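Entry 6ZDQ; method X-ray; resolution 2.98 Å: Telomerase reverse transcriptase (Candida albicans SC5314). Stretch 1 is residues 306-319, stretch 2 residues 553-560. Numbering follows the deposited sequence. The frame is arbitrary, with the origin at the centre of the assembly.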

ATOM      1  N   SER A 306       2.567  -6.725 -13.680  1.00131.42           N
ATOM      2  CA  SER A 306       1.585  -5.704 -13.332  1.00119.07           C
ATOM      3  C   SER A 306       0.228  -6.113 -13.883  1.00 98.21           C
ATOM      4  O   SER A 306       0.142  -6.865 -14.858  1.00126.95           O
ATOM      5  CB  SER A 306       1.977  -4.323 -13.875  1.00131.25           C
ATOM      6  OG  SER A 306       1.993  -4.309 -15.291  1.00146.56           O
ATOM      7  N   SER A 307      -0.829  -5.613 -13.240  1.00112.90           N
ATOM      8  CA  SER A 307      -2.179  -5.863 -13.730  1.00123.02           C
ATOM      9  C   SER A 307      -2.418  -5.199 -15.081  1.00123.51           C
ATOM     10  O   SER A 307      -3.249  -5.670 -15.865  1.00117.31           O
ATOM     11  CB  SER A 307      -3.208  -5.378 -12.708  1.00103.92           C
ATOM     12  OG  SER A 307      -4.530  -5.611 -13.164  1.00109.93           O
ATOM     13  N   SER A 308      -1.705  -4.107 -15.366  1.00123.03           N
ATOM     14  CA  SER A 308      -1.860  -3.431 -16.650  1.00134.00           C
ATOM     15  C   SER A 308      -1.371  -4.304 -17.797  1.00114.77           C
ATOM     16  O   SER A 308      -1.982  -4.328 -18.872  1.00116.52           O
ATOM     17  CB  SER A 308      -1.113  -2.098 -16.634  1.00128.60           C
ATOM     18  OG  SER A 308      -1.167  -1.467 -17.902  1.00135.34           O
ATOM     19  N   ASP A 309      -0.266  -5.027 -17.591  1.00104.05           N
ATOM     20  CA  ASP A 309       0.254  -5.904 -18.634  1.00106.48           C
ATOM     21  C   ASP A 309      -0.723  -7.022 -18.972  1.00104.09           C
ATOM     22  O   ASP A 309      -0.782  -7.463 -20.125  1.00112.14           O
ATOM     23  CB  ASP A 309       1.600  -6.489 -18.209  1.00106.95           C
ATOM     24  CG  ASP A 309       2.667  -5.429 -18.035  1.00122.90           C
ATOM     25  OD1 ASP A 309       2.349  -4.232 -18.196  1.00131.89           O
ATOM     26  OD2 ASP A 309       3.823  -5.795 -17.738  1.00133.28           O
ATOM     27  N   VAL A 310      -1.491  -7.496 -17.987  1.00101.37           N
ATOM     28  CA  VAL A 310      -2.466  -8.554 -18.248  1.00111.74           C
ATOM     29  C   VAL A 310      -3.517  -8.070 -19.237  1.00110.81           C
ATOM     30  O   VAL A 310      -3.862  -8.770 -20.197  1.00109.07           O
ATOM     31  CB  VAL A 310      -3.115  -9.031 -16.936  1.00105.40           C
ATOM     32  CG1 VAL A 310      -4.080 -10.175 -17.214  1.00102.83           C
ATOM     33  CG2 VAL A 310      -2.057  -9.450 -15.933  1.00100.64           C
ATOM     34  N   ALA A 311      -4.045  -6.864 -19.015  1.00105.59           N
ATOM     35  CA  ALA A 311      -5.061  -6.327 -19.913  1.00119.22           C
ATOM     36  C   ALA A 311      -4.505  -6.123 -21.316  1.00112.58           C
ATOM     37  O   ALA A 311      -5.195  -6.384 -22.309  1.00109.01           O
ATOM     38  CB  ALA A 311      -5.614  -5.017 -19.356  1.00123.59           C
ATOM     39  N   GLU A 312      -3.257  -5.660 -21.419  1.00121.02           N
ATOM     40  CA  GLU A 312      -2.654  -5.455 -22.732  1.00103.94           C
ATOM     41  C   GLU A 312      -2.407  -6.782 -23.440  1.00112.27           C
ATOM     42  O   GLU A 312      -2.592  -6.883 -24.659  1.00109.99           O
ATOM     43  CB  GLU A 312      -1.353  -4.664 -22.595  1.00103.05           C
ATOM     44  CG  GLU A 312      -1.100  -3.693 -23.738  1.00134.93           C
ATOM     45  CD  GLU A 312      -2.119  -2.569 -23.780  1.00152.86           C
ATOM     46  OE1 GLU A 312      -2.443  -2.017 -22.707  1.00128.98           O
ATOM     47  OE2 GLU A 312      -2.601  -2.242 -24.886  1.00160.66           O
ATOM     48  N   LYS A 313      -1.987  -7.810 -22.697  1.00107.07           N
ATOM     49  CA  LYS A 313      -1.798  -9.129 -23.296  1.00104.52           C
ATOM     50  C   LYS A 313      -3.108  -9.671 -23.858  1.00110.71           C
ATOM     51  O   LYS A 313      -3.125 -10.287 -24.930  1.00107.11           O
ATOM     52  CB  LYS A 313      -1.216 -10.098 -22.267  1.00103.82           C
ATOM     53  CG  LYS A 313       0.244  -9.854 -21.916  1.00102.71           C
ATOM     54  CD  LYS A 313       1.170 -10.280 -23.040  1.00110.22           C
ATOM     55  CE  LYS A 313       2.629 -10.102 -22.647  1.00140.82           C
ATOM     56  NZ  LYS A 313       3.556 -10.498 -23.744  1.00132.92           N
ATOM     57  N   ILE A 314      -4.215  -9.459 -23.141  1.00118.04           N
ATOM     58  CA  ILE A 314      -5.516  -9.896 -23.638  1.00107.90           C
ATOM     59  C   ILE A 314      -5.934  -9.064 -24.845  1.00110.26           C
ATOM     60  O   ILE A 314      -6.535  -9.580 -25.794  1.00120.49           O
ATOM     61  CB  ILE A 314      -6.564  -9.835 -22.511  1.00111.80           C
ATOM     62  CG1 ILE A 314      -6.140 -10.725 -21.340  1.00107.20           C
ATOM     63  CG2 ILE A 314      -7.935 -10.253 -23.024  1.00114.63           C
ATOM     64  CD1 ILE A 314      -7.108 -10.705 -20.180  1.00107.34           C
ATOM     65  N   SER A 315      -5.623  -7.765 -24.830  1.00108.16           N
ATOM     66  CA  SER A 315      -5.946  -6.918 -25.974  1.00109.16           C
ATOM     67  C   SER A 315      -5.134  -7.303 -27.205  1.00133.66           C
ATOM     68  O   SER A 315      -5.630  -7.189 -28.333  1.00130.77           O
ATOM     69  CB  SER A 315      -5.717  -5.448 -25.621  1.00115.53           C
ATOM     70  OG  SER A 315      -6.583  -5.034 -24.579  1.00118.89           O
ATOM     71  N   ASP A 316      -3.891  -7.752 -27.014  1.00125.80           N
ATOM     72  CA  ASP A 316      -3.096  -8.220 -28.144  1.00109.01           C
ATOM     73  C   ASP A 316      -3.663  -9.511 -28.718  1.00110.45           C
ATOM     74  O   ASP A 316      -3.682  -9.700 -29.940  1.00127.17           O
ATOM     75  CB  ASP A 316      -1.641  -8.417 -27.719  1.00117.87           C
ATOM     76  CG  ASP A 316      -0.994  -7.133 -27.243  1.00111.40           C
ATOM     77  OD1 ASP A 316      -1.668  -6.081 -27.274  1.00106.79           O
ATOM     78  OD2 ASP A 316       0.186  -7.177 -26.835  1.00106.57           O
ATOM     79  N   TYR A 317      -4.131 -10.413 -27.852  1.00123.67           N
ATOM     80  CA  TYR A 317      -4.706 -11.665 -28.327  1.00125.79           C
ATOM     81  C   TYR A 317      -6.031 -11.430 -29.043  1.00113.86           C
ATOM     82  O   TYR A 317      -6.335 -12.106 -30.032  1.00115.58           O
ATOM     83  CB  TYR A 317      -4.886 -12.635 -27.160  1.00111.75           C
ATOM     84  CG  TYR A 317      -5.096 -14.068 -27.589  1.00113.37           C
ATOM     85  CD1 TYR A 317      -4.122 -14.745 -28.309  1.00119.12           C
ATOM     86  CD2 TYR A 317      -6.261 -14.746 -27.265  1.00114.76           C
ATOM     87  CE1 TYR A 317      -4.307 -16.056 -28.702  1.00128.88           C
ATOM     88  CE2 TYR A 317      -6.454 -16.058 -27.653  1.00116.48           C
ATOM     89  CZ  TYR A 317      -5.475 -16.708 -28.370  1.00116.80           C
ATOM     90  OH  TYR A 317      -5.664 -18.014 -28.758  1.00118.72           O
ATOM     91  N   ARG A 318      -6.839 -10.491 -28.544  1.00125.19           N
ATOM     92  CA  ARG A 318      -8.079 -10.139 -29.229  1.00127.72           C
ATOM     93  C   ARG A 318      -7.804  -9.657 -30.649  1.00134.08           C
ATOM     94  O   ARG A 318      -8.472 -10.079 -31.601  1.00136.72           O
ATOM     95  CB  ARG A 318      -8.832  -9.069 -28.437  1.00134.86           C
ATOM     96  CG  ARG A 318     -10.230  -8.792 -28.966  1.00150.58           C
ATOM     97  CD  ARG A 318     -10.810  -7.505 -28.399  1.00161.15           C
ATOM     98  NE  ARG A 318     -10.152  -6.319 -28.943  1.00147.49           N
ATOM     99  CZ  ARG A 318      -9.273  -5.578 -28.277  1.00152.61           C
ATOM    100  NH1 ARG A 318      -8.946  -5.894 -27.032  1.00154.07           N
ATOM    101  NH2 ARG A 318      -8.726  -4.516 -28.854  1.00144.15           N
ATOM    102  N   ASP A 319      -6.822  -8.765 -30.808  1.00132.49           N
ATOM    103  CA  ASP A 319      -6.461  -8.276 -32.134  1.00141.09           C
ATOM    104  C   ASP A 319      -5.838  -9.358 -33.007  1.00139.99           C
ATOM    105  O   ASP A 319      -5.895  -9.249 -34.236  1.00138.28           O
ATOM    106  CB  ASP A 319      -5.499  -7.091 -32.020  1.00137.78           C
ATOM    107  CG  ASP A 319      -6.201  -5.805 -31.627  1.00142.32           C
ATOM    108  OD1 ASP A 319      -7.327  -5.569 -32.114  1.00154.65           O
ATOM    109  OD2 ASP A 319      -5.627  -5.029 -30.834  1.00145.55           O
TER
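Stretch 2 (553-560) TDLSIKRN

Segments far apart in sequence can pack through a few apolar side chains from a strand and the loop that leads into it, and residues 553-560 of this telomerase reverse transcriptase illustrate the principle. The segment begins as a loop and becomes a weakly bonded strand at about 556-559, running nearly antiparallel to helix 307-319: the axes cross at -162° and approach to 9.4 Å. Thr553 stays out of reach, but the backbone of Asp554 brings its O to 3.5 Å from Arg318 CD. Leu555, with phi/psi of 59/31, is the residue most covered by the helix. Leu555 CB lies 3.7 Å from Arg318 CG, its CD2 4.3 Å from Ile314 CG2 and its CD1 4.3 Å from Tyr317 CD2, while its carbonyl O sits at the edge of the Arg318 guanidinium without a hydrogen bond. Ser556 then points away, its OG donating to Asp554 OD2 at 2.7 Å. Ile557 turns back toward the helix, one strand step later, placing CG2 4.4 Å from Ile314 CG2 and CD1 4.4 Å from Ala311 CB. Lys558 is again out of reach. Arg559 starts out sideways, yet its side chain, t at chi1 and chi2 and turning at chi3 (m), carries NH2 to 4.0 Å from Ser307 OG, before Asn560 leaves the contact. With no hydrogen bonds between the segments, apolar packing dominates.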

ATOM      1  N   THR A 553     -16.313 -14.162 -25.145  1.00121.37           N
ATOM      2  CA  THR A 553     -16.736 -14.248 -26.544  1.00152.94           C
ATOM      3  C   THR A 553     -16.505 -12.960 -27.329  1.00152.81           C
ATOM      4  O   THR A 553     -16.787 -12.932 -28.534  1.00135.16           O
ATOM      5  CB  THR A 553     -18.211 -14.656 -26.697  1.00160.47           C
ATOM      6  OG1 THR A 553     -19.056 -13.629 -26.165  1.00150.22           O
ATOM      7  CG2 THR A 553     -18.483 -15.965 -25.965  1.00141.04           C
ATOM      8  N   ASP A 554     -16.015 -11.893 -26.696  1.00151.44           N
ATOM      9  CA  ASP A 554     -15.546 -10.715 -27.415  1.00154.47           C
ATOM     10  C   ASP A 554     -14.233 -10.160 -26.880  1.00155.62           C
ATOM     11  O   ASP A 554     -13.630  -9.310 -27.546  1.00149.15           O
ATOM     12  CB  ASP A 554     -16.608  -9.605 -27.399  1.00139.27           C
ATOM     13  CG  ASP A 554     -16.851  -9.049 -26.014  1.00143.29           C
ATOM     14  OD1 ASP A 554     -16.673  -9.797 -25.030  1.00165.18           O
ATOM     15  OD2 ASP A 554     -17.227  -7.863 -25.909  1.00143.24           O
ATOM     16  N   LEU A 555     -13.784 -10.598 -25.701  1.00135.99           N
ATOM     17  CA  LEU A 555     -12.523 -10.164 -25.096  1.00123.60           C
ATOM     18  C   LEU A 555     -12.477  -8.654 -24.871  1.00145.92           C
ATOM     19  O   LEU A 555     -11.408  -8.041 -24.926  1.00144.78           O
ATOM     20  CB  LEU A 555     -11.320 -10.619 -25.926  1.00127.06           C
ATOM     21  CG  LEU A 555     -11.095 -12.131 -25.992  1.00122.19           C
ATOM     22  CD1 LEU A 555      -9.816 -12.446 -26.751  1.00112.81           C
ATOM     23  CD2 LEU A 555     -11.059 -12.733 -24.596  1.00111.22           C
ATOM     24  N   SER A 556     -13.631  -8.043 -24.616  1.00150.27           N
ATOM     25  CA  SER A 556     -13.688  -6.646 -24.209  1.00128.21           C
ATOM     26  C   SER A 556     -13.543  -6.573 -22.697  1.00130.48           C
ATOM     27  O   SER A 556     -14.217  -7.305 -21.967  1.00144.89           O
ATOM     28  CB  SER A 556     -15.003  -6.000 -24.649  1.00132.20           C
ATOM     29  OG  SER A 556     -15.184  -6.107 -26.050  1.00146.94           O
ATOM     30  N   ILE A 557     -12.667  -5.691 -22.229  1.00132.19           N
ATOM     31  CA  ILE A 557     -12.353  -5.599 -20.810  1.00147.75           C
ATOM     32  C   ILE A 557     -12.892  -4.287 -20.257  1.00145.44           C
ATOM     33  O   ILE A 557     -13.041  -3.291 -20.975  1.00146.98           O
ATOM     34  CB  ILE A 557     -10.836  -5.730 -20.553  1.00144.22           C
ATOM     35  CG1 ILE A 557     -10.078  -4.525 -21.115  1.00137.83           C
ATOM     36  CG2 ILE A 557     -10.301  -7.022 -21.156  1.00112.63           C
ATOM     37  CD1 ILE A 557      -9.665  -3.519 -20.063  1.00128.54           C
ATOM     38  N   LYS A 558     -13.192  -4.300 -18.960  1.00165.76           N
ATOM     39  CA  LYS A 558     -13.568  -3.103 -18.222  1.00168.41           C
ATOM     40  C   LYS A 558     -13.173  -3.316 -16.769  1.00161.17           C
ATOM     41  O   LYS A 558     -13.476  -4.363 -16.189  1.00164.40           O
ATOM     42  CB  LYS A 558     -15.067  -2.798 -18.352  1.00158.47           C
ATOM     43  CG  LYS A 558     -15.994  -3.964 -18.045  1.00137.30           C
ATOM     44  CD  LYS A 558     -17.451  -3.540 -18.170  1.00140.48           C
ATOM     45  CE  LYS A 558     -18.397  -4.676 -17.821  1.00151.69           C
ATOM     46  NZ  LYS A 558     -18.246  -5.827 -18.750  1.00149.47           N
ATOM     47  N   ARG A 559     -12.490  -2.330 -16.192  1.00136.41           N
ATOM     48  CA  ARG A 559     -11.880  -2.502 -14.880  1.00144.94           C
ATOM     49  C   ARG A 559     -12.943  -2.621 -13.793  1.00148.37           C
ATOM     50  O   ARG A 559     -13.905  -1.849 -13.763  1.00141.10           O
ATOM     51  CB  ARG A 559     -10.941  -1.332 -14.586  1.00136.08           C
ATOM     52  CG  ARG A 559     -10.360  -1.335 -13.182  1.00135.33           C
ATOM     53  CD  ARG A 559      -9.251  -0.306 -13.038  1.00155.55           C
ATOM     54  NE  ARG A 559      -7.988  -0.788 -13.590  1.00155.38           N
ATOM     55  CZ  ARG A 559      -7.060  -1.422 -12.881  1.00142.17           C
ATOM     56  NH1 ARG A 559      -7.252  -1.649 -11.589  1.00166.61           N
ATOM     57  NH2 ARG A 559      -5.939  -1.828 -13.462  1.00134.35           N
ATOM     58  N   ASN A 560     -12.771  -3.604 -12.910  1.00143.52           N
ATOM     59  CA  ASN A 560     -13.634  -3.733 -11.745  1.00147.66           C
ATOM     60  C   ASN A 560     -13.469  -2.526 -10.828  1.00134.34           C
ATOM     61  O   ASN A 560     -12.461  -1.815 -10.865  1.00148.76           O
ATOM     62  CB  ASN A 560     -13.317  -5.014 -10.971  1.00130.80           C
ATOM     63  CG  ASN A 560     -13.760  -6.267 -11.701  1.00135.89           C
ATOM     64  OD1 ASN A 560     -12.943  -7.126 -12.031  1.00141.61           O
ATOM     65  ND2 ASN A 560     -15.060  -6.381 -11.948  1.00132.04           N
TER